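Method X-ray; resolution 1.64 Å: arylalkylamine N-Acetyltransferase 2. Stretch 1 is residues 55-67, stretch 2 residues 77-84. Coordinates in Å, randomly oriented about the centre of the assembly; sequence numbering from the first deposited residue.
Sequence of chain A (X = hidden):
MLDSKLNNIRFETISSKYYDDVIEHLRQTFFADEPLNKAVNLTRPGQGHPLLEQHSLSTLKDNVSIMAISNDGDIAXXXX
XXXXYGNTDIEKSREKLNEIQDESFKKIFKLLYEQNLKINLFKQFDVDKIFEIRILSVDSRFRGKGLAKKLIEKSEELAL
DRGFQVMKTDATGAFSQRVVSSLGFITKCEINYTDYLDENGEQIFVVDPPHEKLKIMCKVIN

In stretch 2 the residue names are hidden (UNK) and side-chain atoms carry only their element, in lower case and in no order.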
# COMPACT_ATOMS: atom_id res chain seq x y z
N HIS A 55 10.65 0.49 -5.02
CA HIS A 55 9.86 -0.26 -4.05
C HIS A 55 8.72 -1.03 -4.73
O HIS A 55 8.51 -2.21 -4.44
CB HIS A 55 9.31 0.67 -2.95
CG HIS A 55 8.67 -0.05 -1.80
ND1 HIS A 55 7.77 0.56 -0.95
CD2 HIS A 55 8.82 -1.31 -1.34
CE1 HIS A 55 7.37 -0.31 -0.03
NE2 HIS A 55 8.00 -1.45 -0.24
N SER A 56 8.00 -0.36 -5.63
CA SER A 56 6.92 -1.01 -6.37
C SER A 56 7.40 -2.17 -7.23
O SER A 56 6.74 -3.19 -7.32
CB SER A 56 6.11 -0.02 -7.20
OG SER A 56 5.54 0.97 -6.36
N LEU A 57 8.56 -2.02 -7.85
CA LEU A 57 9.10 -3.12 -8.65
C LEU A 57 9.46 -4.30 -7.76
O LEU A 57 9.12 -5.45 -8.07
CB LEU A 57 10.29 -2.65 -9.49
CG LEU A 57 10.90 -3.71 -10.41
CD1 LEU A 57 9.88 -4.24 -11.40
CD2 LEU A 57 12.08 -3.06 -11.14
N SER A 58 10.14 -4.02 -6.65
CA SER A 58 10.45 -5.09 -5.70
C SER A 58 9.18 -5.81 -5.26
O SER A 58 9.13 -7.04 -5.21
CB SER A 58 11.19 -4.53 -4.49
OG SER A 58 11.70 -5.60 -3.70
N THR A 59 8.14 -5.04 -4.96
CA THR A 59 6.87 -5.63 -4.55
C THR A 59 6.27 -6.52 -5.65
O THR A 59 5.86 -7.66 -5.38
CB THR A 59 5.88 -4.53 -4.15
OG1 THR A 59 6.37 -3.89 -2.97
CG2 THR A 59 4.48 -5.14 -3.88
N LEU A 60 6.24 -5.99 -6.87
CA LEU A 60 5.72 -6.72 -8.02
C LEU A 60 6.40 -8.08 -8.16
O LEU A 60 5.74 -9.07 -8.46
CB LEU A 60 5.89 -5.92 -9.32
CG LEU A 60 4.87 -4.79 -9.51
CD1 LEU A 60 5.26 -3.83 -10.64
CD2 LEU A 60 3.49 -5.37 -9.75
N LYS A 61 7.70 -8.13 -7.92
CA LYS A 61 8.41 -9.40 -8.08
C LYS A 61 8.04 -10.50 -7.08
O LYS A 61 8.43 -11.67 -7.26
CB LYS A 61 9.91 -9.16 -8.10
CG LYS A 61 10.34 -8.46 -9.37
CD LYS A 61 11.75 -7.91 -9.28
CE LYS A 61 12.12 -7.22 -10.58
NZ LYS A 61 13.49 -6.64 -10.56
N ASP A 62 7.28 -10.16 -6.04
CA ASP A 62 6.73 -11.18 -5.14
C ASP A 62 5.64 -12.03 -5.80
O ASP A 62 5.20 -13.03 -5.23
CB ASP A 62 6.18 -10.56 -3.84
CG ASP A 62 7.27 -10.18 -2.85
OD1 ASP A 62 8.44 -10.61 -3.01
OD2 ASP A 62 6.95 -9.45 -1.89
N ASN A 63 5.21 -11.61 -6.99
CA ASN A 63 4.30 -12.38 -7.82
C ASN A 63 2.95 -12.63 -7.15
O ASN A 63 2.32 -13.67 -7.36
CB ASN A 63 4.92 -13.73 -8.17
CG ASN A 63 4.33 -14.33 -9.44
OD1 ASN A 63 3.89 -13.60 -10.34
ND2 ASN A 63 4.31 -15.66 -9.52
N VAL A 64 2.49 -11.67 -6.35
CA VAL A 64 1.17 -11.80 -5.71
C VAL A 64 0.31 -10.56 -5.92
O VAL A 64 -0.70 -10.39 -5.23
CB VAL A 64 1.24 -12.15 -4.20
CG1 VAL A 64 1.76 -13.58 -3.99
CG2 VAL A 64 2.10 -11.15 -3.43
N SER A 65 0.70 -9.69 -6.85
CA SER A 65 -0.09 -8.50 -7.15
C SER A 65 -1.17 -8.80 -8.18
O SER A 65 -1.00 -9.68 -9.02
CB SER A 65 0.81 -7.37 -7.66
OG SER A 65 1.79 -7.05 -6.68
N ILE A 66 -2.27 -8.05 -8.13
CA ILE A 66 -3.40 -8.27 -9.04
C ILE A 66 -3.65 -7.01 -9.87
O ILE A 66 -3.56 -5.91 -9.35
CB ILE A 66 -4.69 -8.54 -8.24
CG1 ILE A 66 -4.49 -9.67 -7.23
CG2 ILE A 66 -5.86 -8.83 -9.19
CD1 ILE A 66 -4.28 -11.00 -7.84
N MET A 67 -3.92 -7.17 -11.16
CA MET A 67 -4.39 -6.08 -11.99
C MET A 67 -5.80 -6.35 -12.50
O MET A 67 -6.20 -7.52 -12.74
CB MET A 67 -3.46 -5.83 -13.19
CG MET A 67 -3.24 -7.05 -14.04
SD MET A 67 -2.06 -6.68 -15.35
CE MET A 67 -2.10 -8.25 -16.24
N UNK A 77 -6.93 -0.93 -12.93
CA UNK A 77 -6.54 -0.71 -11.54
C UNK A 77 -5.59 -1.79 -11.07
O UNK A 77 -5.45 -2.80 -11.74
N UNK A 78 -4.95 -1.59 -9.92
CA UNK A 78 -4.06 -2.61 -9.37
C UNK A 78 -4.14 -2.70 -7.84
O UNK A 78 -4.46 -1.73 -7.15
c UNK A 78 -2.40 -2.46 -11.26
c UNK A 78 -2.10 -1.03 -9.18
c UNK A 78 -2.59 -2.37 -9.74
N UNK A 79 -3.80 -3.89 -7.33
CA UNK A 79 -3.46 -4.08 -5.94
C UNK A 79 -2.05 -4.63 -5.92
O UNK A 79 -1.82 -5.77 -6.34
c UNK A 79 -4.40 -5.09 -5.30
N UNK A 80 -1.10 -3.81 -5.48
CA UNK A 80 0.28 -4.28 -5.36
C UNK A 80 0.41 -4.84 -3.96
O UNK A 80 0.21 -4.11 -2.97
c UNK A 80 1.30 -3.17 -5.59
c UNK A 80 1.80 -3.01 -7.02
c UNK A 80 0.67 -2.67 -7.95
c UNK A 80 2.93 -1.99 -7.14
N UNK A 81 0.78 -6.12 -3.91
CA UNK A 81 0.84 -6.89 -2.68
C UNK A 81 2.22 -7.47 -2.49
O UNK A 81 2.85 -7.92 -3.45
c UNK A 81 -1.58 -7.56 -2.97
c UNK A 81 -0.17 -8.04 -2.71
o UNK A 81 -2.04 -6.57 -2.39
n UNK A 81 -2.28 -8.24 -3.87
N UNK A 82 2.70 -7.45 -1.25
CA UNK A 82 4.01 -8.01 -0.94
C UNK A 82 3.96 -9.06 0.15
O UNK A 82 2.97 -9.20 0.86
N UNK A 83 5.04 -9.82 0.29
CA UNK A 83 5.10 -10.84 1.33
C UNK A 83 6.05 -10.41 2.44
O UNK A 83 7.21 -10.11 2.18
c UNK A 83 4.69 -12.58 -0.42
c UNK A 83 5.23 -13.75 -1.24
c UNK A 83 5.56 -13.25 1.84
c UNK A 83 5.59 -12.18 0.75
N UNK A 84 5.53 -10.34 3.67
CA UNK A 84 6.33 -10.03 4.85
C UNK A 84 6.69 -11.31 5.59
O UNK A 84 5.82 -12.13 5.87
c UNK A 84 4.30 -7.06 6.26
c UNK A 84 5.55 -9.14 5.80
c UNK A 84 5.31 -7.71 5.34
c UNK A 84 6.63 -6.92 5.34
O HOH W 1 3.56 -8.96 -5.82
O HOH W 2 9.09 -10.69 0.02

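Position 77 has backbone atoms and nothing beyond CA. Its carbonyl O lies 3.5 Å from CA of Met 67, a CA-H...O contact beside the pairing of Met 67 with position 78. With no side chain, the residue is Gly 77.

At position 78 one carbon carries two others, and one of these lies 4.0 Å from CB of Met 67. The three-carbon fork at CB identifies valine. Val 78 forms a non-hydrogen-bonded antiparallel pair with Met 67, and the two side chains, in contact through CG1 of Val 78, lie on the same face of the sheet.

Position 79 carries a single carbon. Its backbone makes the two hydrogen bonds of an antiparallel pair with Ile 66, and the lone CB makes it alanine. N of Ala 79 donates to O of Ile 66 at 2.9 Å, and N of Ile 66 donates to O of Ala 79, also at 2.9 Å.

Position 80 has four carbons forked at the second. The fork reaches the helix: one terminal carbon is 3.7 Å from CB of Ser 56, and the branching carbon is 4.0 Å from CD2 of Leu 60. This is Leu 80, and these atoms are its CD2 and CG.

Position 81 has two carbons, the second bearing one oxygen and one nitrogen, and the nitrogen lies 3.0 Å from O of Val 64. This is a short amide, hence Asn 81. Its ND2 donates to that carbonyl, while its backbone N donates to OG of Ser 65 at 3.1 Å.

No side-chain atom is present at position 82. An ideal CB here would fall only 3.5 Å from OD2 of Asp 62 and 3.8 Å from CG2 of Thr 59, so the bare backbone of Gly 82 passes close to Thr 59 and Asp 62.

Position 83 shows four carbons forked at the first, with one arm two carbons long; the inner carbon of that arm packs 4.2 Å from CG2 of Val 64. The residue is therefore isoleucine, and N of Ile 83 donates to OD2 of Asp 62 at 2.9 Å.

Position 84 also has four carbons, but forked at the second. Its CB points away, and it makes no contact with stretch 1: Leu 84.

The contact thus changes character along the strand. Regular sheet pairing at Ile 66 and Met 67 gives way to side-chain hydrogen bonds from Ser 65 and Asp 62, which engage backbone NH groups beyond the paired segment. Water 1 links the stretches: its O lies 2.7 Å from each of O of Thr 59, O of Asn 81 and OG of Ser 65, and accepts from N of Val 64 at 3.0 Å. Leu 80 meanwhile supplies apolar packing against the helix.

Stretch 2 77-84: GVALNGIL
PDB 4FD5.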